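Side-chain contacts in N-terminal acetyltransferase B complex subunit MDM20 (Candida albicans, PDB 5K04), which forms the probable non-catalytic subunit of the NatB N-terminal acetyltransferase complex and is expected to support its NAT3 subunit: residues A[238-243]-A[249-254]; A[221-226]-A[230-235]. All coordinates share one frame; numbering follows the deposited sequence.

From the N terminus, the chain first meets interaction 2, where it turns back after helix 213-225 and residues 221-226 pack on 230-235. This closes a very short loop of three residues. The chain then runs on along helix 229-242 to its end. There interaction 1 closes a second loop of five residues, between 238-243 and 249-254 on helix 248-260. The two contacts neither nest nor cross. They follow one another in series, with centres about 11 Å apart, and share helix 229-242. Three successive helices are thus tied together. The first and third also meet, through Lys224 and Leu253. The second and third share a ring stack of His233 on Trp254.

Interaction 1. Residues A[238-243]-A[249-254]; sequences KLLFKE and DTWKLW
Leu240 points its two methyls into helix 248-260. CD2 sits almost squarely over the five-membered ring of Trp251, 3.7 Å from its centroid and 5° off the ring normal, a CH-pi contact. CD1 lies over the same face farther along, 3.6 Å from Trp251 CE3. It also reaches Trp254 CB at 3.7 Å. Thr250 adds its CG2, 3.8 Å from Leu240 CD2. Leu239 CD1 touches that same threonine methyl more loosely.

Beside the leucine is an aromatic cluster. Trp251 turns the edge of its six-membered ring toward the face of Phe241, offset from its centre. The ring centroids are 5.3 Å apart and the planes stand at 78°. Phe241 CE1 also rests over one face of Trp254, near its rim, 3.8 Å from Trp254 CZ2. The indole of Trp254 reaches this place because its CG is anti to the backbone N.

No hydrogen bond joins the two segments; the contact is made by apolar and aromatic side chains. Thr250 OG1 bonds Asp247 OD2, and Trp254 NE1 bonds Glu237 OE2, which helps fix how the indole is turned.

The segment axes cross at -110°, with a closest approach of 10.1 Å. The contact joins consecutive helices 229-242 and 248-260 across a short turn, consistent with a TPR-like helical array. Asp249 OD2 forms a salt bridge with Lys5 NZ of the NAT3 chain, and Asp249 N bonds Ser3 OG of that chain. Helix 213-225 packs on Leu239 and Thr250 through Met220, and helix 277-289 covers Trp251 with Ile279 and Leu282.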
# COMPACT_ATOMS: atom_id res chain seq x y z
N LYS A 238 -32.23 10.69 16.73
CA LYS A 238 -32.91 9.60 16.05
C LYS A 238 -31.97 8.42 15.81
O LYS A 238 -32.29 7.28 16.15
CB LYS A 238 -33.51 10.09 14.72
CG LYS A 238 -34.31 9.03 13.98
CD LYS A 238 -34.58 9.39 12.51
CE LYS A 238 -33.33 9.26 11.63
NZ LYS A 238 -33.64 8.98 10.18
N LEU A 239 -30.80 8.69 15.22
CA LEU A 239 -29.86 7.61 14.93
C LEU A 239 -29.47 6.86 16.19
O LEU A 239 -29.42 5.63 16.20
CB LEU A 239 -28.60 8.16 14.26
CG LEU A 239 -28.73 8.81 12.90
CD1 LEU A 239 -27.36 9.20 12.36
CD2 LEU A 239 -29.47 7.88 11.95
N LEU A 240 -29.22 7.60 17.28
CA LEU A 240 -28.63 7.02 18.48
C LEU A 240 -29.65 6.30 19.35
O LEU A 240 -29.38 5.20 19.85
CB LEU A 240 -27.94 8.12 19.30
CG LEU A 240 -26.82 8.87 18.58
CD1 LEU A 240 -26.47 10.16 19.32
CD2 LEU A 240 -25.59 7.99 18.39
N PHE A 241 -30.83 6.89 19.54
CA PHE A 241 -31.80 6.38 20.50
C PHE A 241 -32.92 5.55 19.86
O PHE A 241 -33.65 4.87 20.59
CB PHE A 241 -32.42 7.54 21.31
CG PHE A 241 -31.44 8.23 22.23
CD1 PHE A 241 -30.62 9.24 21.75
CD2 PHE A 241 -31.34 7.86 23.55
CE1 PHE A 241 -29.71 9.87 22.58
CE2 PHE A 241 -30.44 8.49 24.40
CZ PHE A 241 -29.62 9.50 23.90
N LYS A 242 -33.06 5.58 18.53
CA LYS A 242 -34.11 4.83 17.85
C LYS A 242 -33.62 3.90 16.75
O LYS A 242 -34.38 3.01 16.35
CB LYS A 242 -35.15 5.79 17.26
CG LYS A 242 -35.93 6.57 18.31
CD LYS A 242 -37.04 7.42 17.70
CE LYS A 242 -37.75 8.25 18.77
NZ LYS A 242 -38.86 9.10 18.21
N GLU A 243 -32.39 4.05 16.24
CA GLU A 243 -31.90 3.23 15.14
C GLU A 243 -30.62 2.47 15.51
O GLU A 243 -29.91 1.99 14.62
CB GLU A 243 -31.69 4.11 13.90
CG GLU A 243 -33.03 4.70 13.40
CD GLU A 243 -32.92 5.55 12.13
OE1 GLU A 243 -33.94 6.14 11.74
OE2 GLU A 243 -31.82 5.62 11.53
N ASP A 249 -18.68 9.43 16.86
CA ASP A 249 -18.74 10.70 16.14
C ASP A 249 -20.16 11.28 16.17
O ASP A 249 -20.34 12.50 16.32
CB ASP A 249 -18.26 10.51 14.71
CG ASP A 249 -16.76 10.25 14.62
OD1 ASP A 249 -16.09 10.25 15.67
OD2 ASP A 249 -16.25 10.07 13.49
N THR A 250 -21.17 10.42 16.05
CA THR A 250 -22.55 10.88 16.10
C THR A 250 -22.96 11.30 17.51
O THR A 250 -23.78 12.22 17.67
CB THR A 250 -23.48 9.78 15.56
OG1 THR A 250 -23.02 9.36 14.27
CG2 THR A 250 -24.93 10.30 15.44
N TRP A 251 -22.40 10.65 18.54
CA TRP A 251 -22.66 11.07 19.92
C TRP A 251 -22.10 12.46 20.18
O TRP A 251 -22.75 13.28 20.83
CB TRP A 251 -22.05 10.07 20.91
CG TRP A 251 -22.85 8.81 21.20
CD1 TRP A 251 -22.52 7.52 20.86
CD2 TRP A 251 -24.09 8.71 21.93
NE1 TRP A 251 -23.47 6.64 21.32
CE2 TRP A 251 -24.44 7.35 21.97
CE3 TRP A 251 -24.93 9.65 22.53
CZ2 TRP A 251 -25.60 6.90 22.60
CZ3 TRP A 251 -26.08 9.20 23.16
CH2 TRP A 251 -26.40 7.84 23.19
N LYS A 252 -20.90 12.73 19.68
CA LYS A 252 -20.27 14.02 19.92
C LYS A 252 -21.07 15.14 19.27
O LYS A 252 -21.28 16.19 19.88
CB LYS A 252 -18.83 14.01 19.40
CG LYS A 252 -17.91 13.09 20.20
CD LYS A 252 -16.63 12.72 19.41
CE LYS A 252 -15.69 13.90 19.26
NZ LYS A 252 -14.50 13.53 18.47
N LEU A 253 -21.52 14.92 18.03
CA LEU A 253 -22.40 15.90 17.38
C LEU A 253 -23.68 16.10 18.18
O LEU A 253 -24.19 17.22 18.26
CB LEU A 253 -22.70 15.45 15.95
CG LEU A 253 -21.53 15.43 14.95
CD1 LEU A 253 -22.04 15.09 13.55
CD2 LEU A 253 -20.78 16.74 14.89
N TRP A 254 -24.18 15.04 18.81
CA TRP A 254 -25.43 15.13 19.57
C TRP A 254 -25.28 16.01 20.81
O TRP A 254 -26.20 16.78 21.13
CB TRP A 254 -25.91 13.74 19.97
CG TRP A 254 -27.17 13.73 20.77
CD1 TRP A 254 -28.46 13.88 20.30
CD2 TRP A 254 -27.28 13.53 22.19
NE1 TRP A 254 -29.35 13.81 21.35
CE2 TRP A 254 -28.66 13.59 22.51
CE3 TRP A 254 -26.36 13.31 23.21
CZ2 TRP A 254 -29.11 13.44 23.81
CZ3 TRP A 254 -26.81 13.18 24.50
CH2 TRP A 254 -28.18 13.23 24.79

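Interaction 2. Residues A[221-226]-A[230-235]; sequences KAMKEN and EALHAY
Met223 and Leu232 mark where the two backbones come closest, with their CA atoms 6.0 Å apart. The helix segments run roughly antiparallel, their N-to-C directions 146° apart, and their axes approach to 9.1 Å. No hydrogen bond crosses between the two segments. Each keeps its own backbone bonds, such as Asn226 N to Ala222 O and Tyr235 N to Ala231 O.

Met223 carries most of the contact. Its CB meets Leu232 CB at 4.0 Å, and the chain then runs across the opposite helix. SD passes over the backbone of Leu232, 4.0 Å from its CA. A bend at the last torsion (chi3 129°) brings the methyl down on Ala231. There CE lies 3.4 Å from Ala231 CB and 3.3 Å from Ala231 O.

The arrangement is a helical hairpin with a very short connection. Such antiparallel pairs are the building units of TPR-like helical arrays, consistent with the TPR clan of the family.

Tyr235 lies one turn beyond Ala231. Its ring centroid is 5.5 Å from Met223 SD, an oblique and rather distant Met-aromatic contact. The ring also meets Tyr219 edge-to-face. Leu232 CD2 meets Lys224 CB at 4.2 Å, while the rest of the lysine chain leads away and touches Leu253 and Leu256 of helix 248-260. Met223 and Ala231 both touch Glu201 of helix 197-204.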
# COMPACT_ATOMS: atom_id res chain seq x y z
N LYS A 221 -22.40 16.40 8.63
CA LYS A 221 -21.31 17.35 8.48
C LYS A 221 -21.81 18.68 7.93
O LYS A 221 -21.36 19.75 8.37
CB LYS A 221 -20.25 16.76 7.55
CG LYS A 221 -19.13 17.70 7.22
CD LYS A 221 -18.16 17.07 6.23
CE LYS A 221 -17.02 18.05 5.95
NZ LYS A 221 -16.09 17.56 4.92
N ALA A 222 -22.75 18.63 6.99
CA ALA A 222 -23.32 19.84 6.42
C ALA A 222 -24.07 20.64 7.48
O ALA A 222 -23.80 21.84 7.66
CB ALA A 222 -24.22 19.48 5.25
N MET A 223 -24.98 19.99 8.21
CA MET A 223 -25.73 20.66 9.28
C MET A 223 -24.80 21.32 10.28
O MET A 223 -25.04 22.44 10.73
CB MET A 223 -26.62 19.67 10.01
CG MET A 223 -27.78 19.15 9.20
SD MET A 223 -28.13 17.54 9.82
CE MET A 223 -29.77 17.92 10.01
N LYS A 224 -23.73 20.62 10.65
CA LYS A 224 -22.78 21.20 11.59
C LYS A 224 -22.15 22.45 11.01
O LYS A 224 -22.08 23.49 11.67
CB LYS A 224 -21.72 20.16 11.96
CG LYS A 224 -20.78 20.60 13.06
CD LYS A 224 -19.55 19.70 13.04
CE LYS A 224 -18.54 20.09 14.11
NZ LYS A 224 -17.34 19.21 13.96
N GLU A 225 -21.70 22.37 9.75
CA GLU A 225 -21.09 23.52 9.09
C GLU A 225 -22.07 24.68 8.92
O GLU A 225 -21.68 25.84 9.00
CB GLU A 225 -20.51 23.10 7.73
CG GLU A 225 -19.00 22.82 7.77
CD GLU A 225 -18.52 21.91 6.64
OE1 GLU A 225 -18.92 22.15 5.47
OE2 GLU A 225 -17.75 20.96 6.92
N ASN A 226 -23.35 24.37 8.67
CA ASN A 226 -24.36 25.42 8.56
C ASN A 226 -24.86 25.92 9.91
O ASN A 226 -25.68 26.84 9.95
CB ASN A 226 -25.56 24.91 7.75
CG ASN A 226 -25.16 24.35 6.39
OD1 ASN A 226 -24.12 24.70 5.82
ND2 ASN A 226 -26.02 23.46 5.85
N GLU A 230 -30.40 22.65 15.70
CA GLU A 230 -31.68 22.00 15.96
C GLU A 230 -31.84 20.77 15.08
O GLU A 230 -32.11 19.67 15.57
CB GLU A 230 -32.83 22.98 15.75
CG GLU A 230 -32.93 24.07 16.81
CD GLU A 230 -33.63 23.61 18.08
OE1 GLU A 230 -34.11 22.46 18.13
OE2 GLU A 230 -33.71 24.42 19.04
N ALA A 231 -31.61 20.93 13.77
CA ALA A 231 -31.84 19.83 12.84
C ALA A 231 -30.89 18.67 13.11
O ALA A 231 -31.24 17.51 12.88
CB ALA A 231 -31.70 20.31 11.40
N LEU A 232 -29.68 18.96 13.58
CA LEU A 232 -28.68 17.92 13.77
C LEU A 232 -28.89 17.18 15.08
O LEU A 232 -28.65 15.98 15.15
CB LEU A 232 -27.30 18.55 13.74
CG LEU A 232 -26.11 17.68 14.11
CD1 LEU A 232 -25.89 16.58 13.08
CD2 LEU A 232 -24.90 18.57 14.24
N HIS A 233 -29.33 17.90 16.12
CA HIS A 233 -29.61 17.29 17.40
C HIS A 233 -30.77 16.32 17.28
O HIS A 233 -30.71 15.18 17.75
CB HIS A 233 -29.91 18.36 18.45
CG HIS A 233 -29.99 17.83 19.85
ND1 HIS A 233 -28.91 17.26 20.49
CD2 HIS A 233 -31.03 17.75 20.72
CE1 HIS A 233 -29.27 16.87 21.70
NE2 HIS A 233 -30.55 17.16 21.86
N ALA A 234 -31.83 16.77 16.59
CA ALA A 234 -32.95 15.89 16.26
C ALA A 234 -32.48 14.70 15.43
O ALA A 234 -32.85 13.56 15.72
CB ALA A 234 -34.02 16.69 15.52
N TYR A 235 -31.67 14.95 14.41
CA TYR A 235 -31.26 13.85 13.52
C TYR A 235 -30.38 12.85 14.26
O TYR A 235 -30.67 11.64 14.26
CB TYR A 235 -30.56 14.41 12.28
CG TYR A 235 -30.24 13.37 11.21
CD1 TYR A 235 -31.25 12.83 10.40
CD2 TYR A 235 -28.93 12.94 10.98
CE1 TYR A 235 -30.96 11.87 9.42
CE2 TYR A 235 -28.64 11.99 9.99
CZ TYR A 235 -29.66 11.45 9.23
OH TYR A 235 -29.39 10.51 8.27